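Local coordinates for protein F01G10.3, confirmed by transcript evidence (PDB 3K6J), which probably acts as an NAD-dependent 3-hydroxyacyl-CoA dehydrogenase within a multifunctional, zinc-binding enzyme of Caenorhabditis elegans, at residues Y255-F269 and I350-L363. Residues are numbered along the deposited sequence; the frame is centred on the assembly and turned at random.
Sequences YGYLPHQIDKIITNF and IQIINDQDVINFML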
ATOM      1  N   TYR A 255      18.618 -16.803  14.079  1.00 50.52           N
ATOM      2  CA  TYR A 255      19.885 -16.788  13.360  1.00 49.62           C
ATOM      3  C   TYR A 255      20.568 -15.524  13.820  1.00 49.08           C
ATOM      4  O   TYR A 255      20.040 -14.813  14.674  1.00 49.12           O
ATOM      5  CB  TYR A 255      19.648 -16.819  11.843  1.00 49.85           C
ATOM      6  CG  TYR A 255      18.753 -17.968  11.418  1.00 49.83           C
ATOM      7  CD1 TYR A 255      19.295 -19.167  10.964  1.00 49.65           C
ATOM      8  CD2 TYR A 255      17.361 -17.864  11.499  1.00 50.13           C
ATOM      9  CE1 TYR A 255      18.474 -20.231  10.585  1.00 50.72           C
ATOM     10  CE2 TYR A 255      16.535 -18.918  11.126  1.00 50.52           C
ATOM     11  CZ  TYR A 255      17.095 -20.102  10.671  1.00 51.60           C
ATOM     12  OH  TYR A 255      16.271 -21.157  10.296  1.00 53.00           O
ATOM     13  N   GLY A 256      21.743 -15.225  13.304  1.00 48.21           N
ATOM     14  CA  GLY A 256      22.453 -14.095  13.877  1.00 47.56           C
ATOM     15  C   GLY A 256      22.382 -12.835  13.059  1.00 47.05           C
ATOM     16  O   GLY A 256      23.213 -11.957  13.230  1.00 47.23           O
ATOM     17  N   TYR A 257      21.403 -12.738  12.162  1.00 46.36           N
ATOM     18  CA  TYR A 257      21.397 -11.634  11.193  1.00 45.43           C
ATOM     19  C   TYR A 257      21.032 -10.288  11.817  1.00 44.63           C
ATOM     20  O   TYR A 257      20.150 -10.199  12.661  1.00 44.09           O
ATOM     21  CB  TYR A 257      20.499 -11.945   9.998  1.00 45.50           C
ATOM     22  CG  TYR A 257      21.028 -13.021   9.068  1.00 45.40           C
ATOM     23  CD1 TYR A 257      20.783 -14.368   9.324  1.00 45.37           C
ATOM     24  CD2 TYR A 257      21.753 -12.690   7.918  1.00 46.18           C
ATOM     25  CE1 TYR A 257      21.248 -15.362   8.476  1.00 45.62           C
ATOM     26  CE2 TYR A 257      22.227 -13.692   7.046  1.00 46.30           C
ATOM     27  CZ  TYR A 257      21.968 -15.021   7.341  1.00 46.25           C
ATOM     28  OH  TYR A 257      22.421 -16.025   6.514  1.00 46.85           O
ATOM     29  N   LEU A 258      21.770  -9.260  11.409  1.00 44.00           N
ATOM     30  CA  LEU A 258      21.550  -7.899  11.859  1.00 43.56           C
ATOM     31  C   LEU A 258      20.686  -7.171  10.819  1.00 43.22           C
ATOM     32  O   LEU A 258      20.654  -7.565   9.645  1.00 42.84           O
ATOM     33  CB  LEU A 258      22.884  -7.163  12.067  1.00 43.41           C
ATOM     34  CG  LEU A 258      24.077  -7.862  12.730  1.00 44.57           C
ATOM     35  CD1 LEU A 258      25.209  -6.875  13.036  1.00 44.35           C
ATOM     36  CD2 LEU A 258      23.672  -8.634  13.992  1.00 45.41           C
ATOM     37  N   PRO A 259      19.975  -6.110  11.253  1.00 42.68           N
ATOM     38  CA  PRO A 259      19.053  -5.408  10.380  1.00 41.80           C
ATOM     39  C   PRO A 259      19.622  -5.047   9.022  1.00 40.97           C
ATOM     40  O   PRO A 259      19.021  -5.399   8.008  1.00 40.05           O
ATOM     41  CB  PRO A 259      18.704  -4.173  11.202  1.00 42.31           C
ATOM     42  CG  PRO A 259      18.605  -4.750  12.580  1.00 42.45           C
ATOM     43  CD  PRO A 259      19.789  -5.686  12.655  1.00 42.54           C
ATOM     44  N   HIS A 260      20.767  -4.367   8.993  1.00 40.59           N
ATOM     45  CA  HIS A 260      21.344  -3.930   7.714  1.00 39.96           C
ATOM     46  C   HIS A 260      21.692  -5.108   6.802  1.00 39.10           C
ATOM     47  O   HIS A 260      21.758  -4.932   5.600  1.00 38.98           O
ATOM     48  CB  HIS A 260      22.562  -3.008   7.909  1.00 40.47           C
ATOM     49  CG  HIS A 260      23.772  -3.713   8.455  1.00 42.12           C
ATOM     50  ND1 HIS A 260      23.894  -4.064   9.785  1.00 43.12           N
ATOM     51  CD2 HIS A 260      24.894  -4.160   7.842  1.00 42.67           C
ATOM     52  CE1 HIS A 260      25.045  -4.686   9.969  1.00 44.55           C
ATOM     53  NE2 HIS A 260      25.671  -4.757   8.806  1.00 44.74           N
ATOM     54  N   GLN A 261      21.894  -6.300   7.371  1.00 38.63           N
ATOM     55  CA  GLN A 261      22.215  -7.500   6.575  1.00 38.33           C
ATOM     56  C   GLN A 261      20.980  -8.060   5.864  1.00 37.45           C
ATOM     57  O   GLN A 261      21.003  -8.314   4.653  1.00 37.26           O
ATOM     58  CB  GLN A 261      22.880  -8.585   7.420  1.00 38.20           C
ATOM     59  CG  GLN A 261      24.105  -8.083   8.154  1.00 39.00           C
ATOM     60  CD  GLN A 261      24.888  -9.188   8.792  1.00 40.95           C
ATOM     61  OE1 GLN A 261      24.361  -9.957   9.602  1.00 42.45           O
ATOM     62  NE2 GLN A 261      26.168  -9.283   8.434  1.00 40.87           N
ATOM     63  N   ILE A 262      19.913  -8.233   6.631  1.00 36.44           N
ATOM     64  CA  ILE A 262      18.599  -8.576   6.093  1.00 35.42           C
ATOM     65  C   ILE A 262      18.128  -7.554   5.043  1.00 34.95           C
ATOM     66  O   ILE A 262      17.785  -7.925   3.916  1.00 35.08           O
ATOM     67  CB  ILE A 262      17.574  -8.674   7.226  1.00 35.62           C
ATOM     68  CG1 ILE A 262      17.930  -9.878   8.111  1.00 34.90           C
ATOM     69  CG2 ILE A 262      16.149  -8.758   6.645  1.00 34.70           C
ATOM     70  CD1 ILE A 262      17.546  -9.745   9.519  1.00 33.70           C
ATOM     71  N   ASP A 263      18.141  -6.278   5.405  1.00 33.77           N
ATOM     72  CA  ASP A 263      17.668  -5.239   4.516  1.00 33.01           C
ATOM     73  C   ASP A 263      18.485  -5.208   3.223  1.00 33.08           C
ATOM     74  O   ASP A 263      17.951  -4.923   2.140  1.00 33.02           O
ATOM     75  CB  ASP A 263      17.702  -3.892   5.221  1.00 32.95           C
ATOM     76  CG  ASP A 263      16.630  -3.764   6.305  1.00 32.54           C
ATOM     77  OD1 ASP A 263      15.858  -4.717   6.531  1.00 31.28           O
ATOM     78  OD2 ASP A 263      16.555  -2.688   6.936  1.00 32.39           O
ATOM     79  N   LYS A 264      19.768  -5.542   3.329  1.00 32.49           N
ATOM     80  CA  LYS A 264      20.650  -5.498   2.179  1.00 31.99           C
ATOM     81  C   LYS A 264      20.324  -6.627   1.233  1.00 31.21           C
ATOM     82  O   LYS A 264      20.364  -6.452   0.030  1.00 30.64           O
ATOM     83  CB  LYS A 264      22.119  -5.545   2.601  1.00 32.60           C
ATOM     84  CG  LYS A 264      23.106  -5.362   1.462  1.00 33.98           C
ATOM     85  CD  LYS A 264      23.008  -3.964   0.882  1.00 37.98           C
ATOM     86  CE  LYS A 264      23.939  -3.800  -0.301  1.00 40.94           C
ATOM     87  NZ  LYS A 264      23.732  -2.450  -0.863  1.00 44.05           N
ATOM     88  N   ILE A 265      19.966  -7.776   1.793  1.00 30.93           N
ATOM     89  CA  ILE A 265      19.607  -8.933   1.005  1.00 30.70           C
ATOM     90  C   ILE A 265      18.289  -8.677   0.250  1.00 30.91           C
ATOM     91  O   ILE A 265      18.168  -8.973  -0.946  1.00 31.10           O
ATOM     92  CB  ILE A 265      19.536 -10.188   1.896  1.00 30.85           C
ATOM     93  CG1 ILE A 265      20.954 -10.590   2.358  1.00 31.08           C
ATOM     94  CG2 ILE A 265      18.861 -11.337   1.157  1.00 30.04           C
ATOM     95  CD1 ILE A 265      20.976 -11.580   3.558  1.00 32.61           C
ATOM     96  N   ILE A 266      17.325  -8.095   0.957  1.00 30.81           N
ATOM     97  CA  ILE A 266      16.051  -7.662   0.391  1.00 30.23           C
ATOM     98  C   ILE A 266      16.210  -6.618  -0.724  1.00 30.14           C
ATOM     99  O   ILE A 266      15.593  -6.745  -1.791  1.00 30.33           O
ATOM    100  CB  ILE A 266      15.089  -7.180   1.531  1.00 30.40           C
ATOM    101  CG1 ILE A 266      14.593  -8.370   2.371  1.00 29.94           C
ATOM    102  CG2 ILE A 266      13.947  -6.339   1.010  1.00 29.65           C
ATOM    103  CD1 ILE A 266      13.661  -9.331   1.653  1.00 31.55           C
ATOM    104  N   THR A 267      17.038  -5.600  -0.502  1.00 29.89           N
ATOM    105  CA  THR A 267      17.201  -4.560  -1.523  1.00 29.75           C
ATOM    106  C   THR A 267      18.021  -5.082  -2.695  1.00 30.27           C
ATOM    107  O   THR A 267      17.824  -4.649  -3.828  1.00 29.89           O
ATOM    108  CB  THR A 267      17.800  -3.225  -0.967  1.00 29.80           C
ATOM    109  OG1 THR A 267      19.120  -3.461  -0.462  1.00 29.81           O
ATOM    110  CG2 THR A 267      16.920  -2.652   0.145  1.00 28.07           C
ATOM    111  N   ASN A 268      18.932  -6.017  -2.417  1.00 30.16           N
ATOM    112  CA  ASN A 268      19.652  -6.710  -3.492  1.00 31.02           C
ATOM    113  C   ASN A 268      18.694  -7.520  -4.366  1.00 30.11           C
ATOM    114  O   ASN A 268      18.850  -7.555  -5.571  1.00 30.19           O
ATOM    115  CB  ASN A 268      20.765  -7.645  -2.958  1.00 31.03           C
ATOM    116  CG  ASN A 268      22.001  -6.893  -2.468  1.00 31.32           C
ATOM    117  OD1 ASN A 268      22.139  -5.685  -2.648  1.00 33.75           O
ATOM    118  ND2 ASN A 268      22.897  -7.620  -1.829  1.00 31.68           N
ATOM    119  N   PHE A 269      17.720  -8.177  -3.748  1.00 29.57           N
ATOM    120  CA  PHE A 269      16.666  -8.875  -4.488  1.00 28.90           C
ATOM    121  C   PHE A 269      15.907  -7.891  -5.402  1.00 28.53           C
ATOM    122  O   PHE A 269      15.499  -8.241  -6.510  1.00 28.52           O
ATOM    123  CB  PHE A 269      15.720  -9.553  -3.501  1.00 29.11           C
ATOM    124  CG  PHE A 269      14.582 -10.298  -4.152  1.00 29.70           C
ATOM    125  CD1 PHE A 269      14.766 -11.601  -4.645  1.00 29.47           C
ATOM    126  CD2 PHE A 269      13.315  -9.711  -4.241  1.00 28.51           C
ATOM    127  CE1 PHE A 269      13.711 -12.300  -5.214  1.00 30.13           C
ATOM    128  CE2 PHE A 269      12.241 -10.394  -4.825  1.00 28.86           C
ATOM    129  CZ  PHE A 269      12.433 -11.688  -5.320  1.00 30.84           C
ATOM    130  N   ILE A 350      15.738 -25.590  10.726  1.00 59.81           N
ATOM    131  CA  ILE A 350      15.684 -25.113   9.342  1.00 58.82           C
ATOM    132  C   ILE A 350      17.009 -24.459   8.951  1.00 58.44           C
ATOM    133  O   ILE A 350      17.499 -23.563   9.636  1.00 58.22           O
ATOM    134  CB  ILE A 350      14.489 -24.151   9.118  1.00 58.83           C
ATOM    135  CG1 ILE A 350      13.164 -24.904   9.280  1.00 58.54           C
ATOM    136  CG2 ILE A 350      14.566 -23.504   7.740  1.00 58.42           C
ATOM    137  CD1 ILE A 350      12.022 -24.048   9.805  1.00 58.48           C
ATOM    138  N   GLN A 351      17.578 -24.921   7.844  1.00 58.06           N
ATOM    139  CA  GLN A 351      18.883 -24.461   7.363  1.00 57.94           C
ATOM    140  C   GLN A 351      18.828 -23.122   6.604  1.00 57.37           C
ATOM    141  O   GLN A 351      18.115 -23.012   5.601  1.00 57.18           O
ATOM    142  CB  GLN A 351      19.497 -25.529   6.441  1.00 58.22           C
ATOM    143  CG  GLN A 351      19.918 -26.830   7.133  1.00 59.77           C
ATOM    144  CD  GLN A 351      21.289 -26.723   7.797  1.00 61.54           C
ATOM    145  OE1 GLN A 351      21.391 -26.376   8.984  1.00 62.43           O
ATOM    146  NE2 GLN A 351      22.354 -27.004   7.028  1.00 60.37           N
ATOM    147  N   ILE A 352      19.594 -22.129   7.079  1.00 56.47           N
ATOM    148  CA  ILE A 352      19.862 -20.884   6.337  1.00 55.75           C
ATOM    149  C   ILE A 352      21.376 -20.616   6.230  1.00 55.66           C
ATOM    150  O   ILE A 352      22.005 -20.155   7.186  1.00 55.35           O
ATOM    151  CB  ILE A 352      19.165 -19.639   6.966  1.00 55.43           C
ATOM    152  CG1 ILE A 352      17.659 -19.863   7.162  1.00 55.40           C
ATOM    153  CG2 ILE A 352      19.415 -18.397   6.122  1.00 55.11           C
ATOM    154  CD1 ILE A 352      16.844 -19.978   5.888  1.00 56.06           C
ATOM    155  N   ILE A 353      21.944 -20.883   5.054  1.00 55.58           N
ATOM    156  CA  ILE A 353      23.402 -20.796   4.861  1.00 55.60           C
ATOM    157  C   ILE A 353      23.854 -19.593   4.019  1.00 55.26           C
ATOM    158  O   ILE A 353      24.972 -19.090   4.186  1.00 55.65           O
ATOM    159  CB  ILE A 353      24.015 -22.142   4.304  1.00 55.71           C
ATOM    160  CG1 ILE A 353      23.356 -22.565   2.982  1.00 56.45           C
ATOM    161  CG2 ILE A 353      23.869 -23.272   5.336  1.00 55.69           C
ATOM    162  CD1 ILE A 353      24.195 -23.491   2.116  1.00 56.98           C
ATOM    163  N   ASN A 354      22.987 -19.124   3.129  1.00 54.50           N
ATOM    164  CA  ASN A 354      23.364 -18.086   2.168  1.00 53.50           C
ATOM    165  C   ASN A 354      22.235 -17.080   1.911  1.00 52.28           C
ATOM    166  O   ASN A 354      21.136 -17.209   2.463  1.00 51.71           O
ATOM    167  CB  ASN A 354      23.829 -18.732   0.859  1.00 53.96           C
ATOM    168  CG  ASN A 354      22.761 -19.610   0.233  1.00 55.65           C
ATOM    169  OD1 ASN A 354      22.679 -20.807   0.519  1.00 57.98           O
ATOM    170  ND2 ASN A 354      21.920 -19.016  -0.609  1.00 56.71           N
ATOM    171  N   ASP A 355      22.532 -16.078   1.084  1.00 50.62           N
ATOM    172  CA  ASP A 355      21.580 -15.029   0.731  1.00 49.14           C
ATOM    173  C   ASP A 355      20.271 -15.584   0.122  1.00 48.38           C
ATOM    174  O   ASP A 355      19.175 -15.166   0.500  1.00 47.93           O
ATOM    175  CB  ASP A 355      22.232 -14.025  -0.231  1.00 49.01           C
ATOM    176  CG  ASP A 355      23.190 -13.054   0.463  1.00 48.69           C
ATOM    177  OD1 ASP A 355      23.528 -12.017  -0.154  1.00 48.73           O
ATOM    178  OD2 ASP A 355      23.612 -13.303   1.607  1.00 47.82           O
ATOM    179  N   GLN A 356      20.388 -16.530  -0.810  1.00 47.41           N
ATOM    180  CA  GLN A 356      19.204 -17.125  -1.441  1.00 46.44           C
ATOM    181  C   GLN A 356      18.249 -17.770  -0.431  1.00 45.23           C
ATOM    182  O   GLN A 356      17.048 -17.561  -0.523  1.00 45.63           O
ATOM    183  CB  GLN A 356      19.579 -18.088  -2.583  1.00 46.79           C
ATOM    184  CG  GLN A 356      18.409 -18.488  -3.494  1.00 49.22           C
ATOM    185  CD  GLN A 356      17.537 -17.293  -3.952  1.00 51.55           C
ATOM    186  OE1 GLN A 356      18.053 -16.283  -4.451  1.00 54.66           O
ATOM    187  NE2 GLN A 356      16.216 -17.417  -3.790  1.00 50.69           N
ATOM    188  N   ASP A 357      18.780 -18.508   0.539  1.00 43.70           N
ATOM    189  CA  ASP A 357      17.971 -19.101   1.610  1.00 42.24           C
ATOM    190  C   ASP A 357      17.256 -18.056   2.465  1.00 41.24           C
ATOM    191  O   ASP A 357      16.117 -18.275   2.893  1.00 40.53           O
ATOM    192  CB  ASP A 357      18.824 -19.993   2.522  1.00 42.04           C
ATOM    193  CG  ASP A 357      19.415 -21.204   1.795  1.00 42.99           C
ATOM    194  OD1 ASP A 357      20.435 -21.743   2.291  1.00 44.66           O
ATOM    195  OD2 ASP A 357      18.882 -21.613   0.741  1.00 40.07           O
ATOM    196  N   VAL A 358      17.950 -16.948   2.738  1.00 39.78           N
ATOM    197  CA  VAL A 358      17.371 -15.791   3.427  1.00 38.90           C
ATOM    198  C   VAL A 358      16.109 -15.269   2.706  1.00 37.79           C
ATOM    199  O   VAL A 358      15.050 -15.138   3.322  1.00 37.77           O
ATOM    200  CB  VAL A 358      18.424 -14.643   3.590  1.00 38.79           C
ATOM    201  CG1 VAL A 358      17.773 -13.369   4.111  1.00 38.53           C
ATOM    202  CG2 VAL A 358      19.553 -15.083   4.536  1.00 39.78           C
ATOM    203  N   ILE A 359      16.248 -14.986   1.408  1.00 36.68           N
ATOM    204  CA  ILE A 359      15.138 -14.589   0.543  1.00 35.99           C
ATOM    205  C   ILE A 359      13.998 -15.619   0.571  1.00 35.41           C
ATOM    206  O   ILE A 359      12.848 -15.256   0.767  1.00 35.25           O
ATOM    207  CB  ILE A 359      15.614 -14.317  -0.912  1.00 36.01           C
ATOM    208  CG1 ILE A 359      16.346 -12.972  -1.016  1.00 36.30           C
ATOM    209  CG2 ILE A 359      14.456 -14.374  -1.914  1.00 35.74           C
ATOM    210  CD1 ILE A 359      15.580 -11.756  -0.466  1.00 36.34           C
ATOM    211  N   ASN A 360      14.322 -16.901   0.409  1.00 34.59           N
ATOM    212  CA  ASN A 360      13.315 -17.948   0.461  1.00 33.92           C
ATOM    213  C   ASN A 360      12.576 -17.987   1.789  1.00 32.95           C
ATOM    214  O   ASN A 360      11.359 -18.158   1.827  1.00 32.93           O
ATOM    215  CB  ASN A 360      13.948 -19.310   0.160  1.00 34.20           C
ATOM    216  CG  ASN A 360      14.505 -19.388  -1.238  1.00 35.52           C
ATOM    217  OD1 ASN A 360      14.244 -18.523  -2.078  1.00 37.66           O
ATOM    218  ND2 ASN A 360      15.269 -20.434  -1.506  1.00 37.05           N
ATOM    219  N   PHE A 361      13.329 -17.841   2.872  1.00 32.39           N
ATOM    220  CA  PHE A 361      12.790 -17.847   4.237  1.00 31.69           C
ATOM    221  C   PHE A 361      11.761 -16.725   4.427  1.00 31.21           C
ATOM    222  O   PHE A 361      10.752 -16.900   5.122  1.00 31.47           O
ATOM    223  CB  PHE A 361      13.941 -17.704   5.244  1.00 30.93           C
ATOM    224  CG  PHE A 361      13.550 -17.975   6.680  1.00 31.59           C
ATOM    225  CD1 PHE A 361      13.421 -19.284   7.156  1.00 31.08           C
ATOM    226  CD2 PHE A 361      13.340 -16.925   7.575  1.00 31.80           C
ATOM    227  CE1 PHE A 361      13.073 -19.542   8.504  1.00 30.20           C
ATOM    228  CE2 PHE A 361      12.977 -17.181   8.911  1.00 32.12           C
ATOM    229  CZ  PHE A 361      12.851 -18.506   9.370  1.00 29.79           C
ATOM    230  N   MET A 362      12.021 -15.579   3.806  1.00 30.80           N
ATOM    231  CA  MET A 362      11.088 -14.435   3.859  1.00 30.59           C
ATOM    232  C   MET A 362       9.932 -14.513   2.857  1.00 29.64           C
ATOM    233  O   MET A 362       8.795 -14.301   3.217  1.00 28.99           O
ATOM    234  CB  MET A 362      11.837 -13.107   3.676  1.00 30.43           C
ATOM    235  CG  MET A 362      12.402 -12.553   4.979  1.00 31.76           C
ATOM    236  SD  MET A 362      13.586 -11.207   4.765  1.00 36.49           S
ATOM    237  CE  MET A 362      14.855 -11.921   3.758  1.00 30.67           C
ATOM    238  N   LEU A 363      10.243 -14.806   1.599  1.00 29.18           N
ATOM    239  CA  LEU A 363       9.274 -14.677   0.524  1.00 29.36           C
ATOM    240  C   LEU A 363       8.362 -15.896   0.293  1.00 30.01           C
ATOM    241  O   LEU A 363       7.169 -15.735   0.024  1.00 30.46           O
ATOM    242  CB  LEU A 363       9.989 -14.254  -0.762  1.00 28.99           C
ATOM    243  CG  LEU A 363      10.190 -12.749  -1.081  1.00 28.88           C
ATOM    244  CD1 LEU A 363      10.236 -11.772   0.107  1.00 22.75           C
ATOM    245  CD2 LEU A 363      11.359 -12.553  -2.016  1.00 25.80           C
TER
HETATM  246  O   HOH W   1      22.447 -10.380  -1.868  1.00 38.29           O
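Helix 259-269 crosses helix 355-363, the first turns of helix 355-375, almost perpendicularly (-87°), the axes 9.9 Å apart, and the CA atoms of I265 and I266 come nearest those of D355 and I359 respectively. Where the helices cross, I265 is wedged between V358 and I359: its CD1 lies 3.7 Å from V358 CG1, while its CG2, anti to the backbone N, meets I359 CD1. I266 CD1 packs on the thioether of M362, 3.5 Å from CE. L363 CD2 sits over one face of the F269 ring, a CH-pi contact 3.8 Å from the ring centroid. This all-helical packing joins helix 259-269, in the region assigned to the C-terminal domain of the 3-hydroxyacyl-CoA dehydrogenase family, to the start of helix 355-375, with Y244 of helix 234-253 touching both I266 and L363. Before the helices, the Y255 hydroxyl donates to I350 O (2.8 Å) from above the carbonyl plane and also bonds S348; the ring turns its edge toward the face of F361, planes at 75°. I352 CG1 packs 3.5 Å from Y255 CE1, and the phenol end of Y257 rests against V358 CG2. At the solvent side, a water accepts from N268 ND2 and donates to D355 OD1.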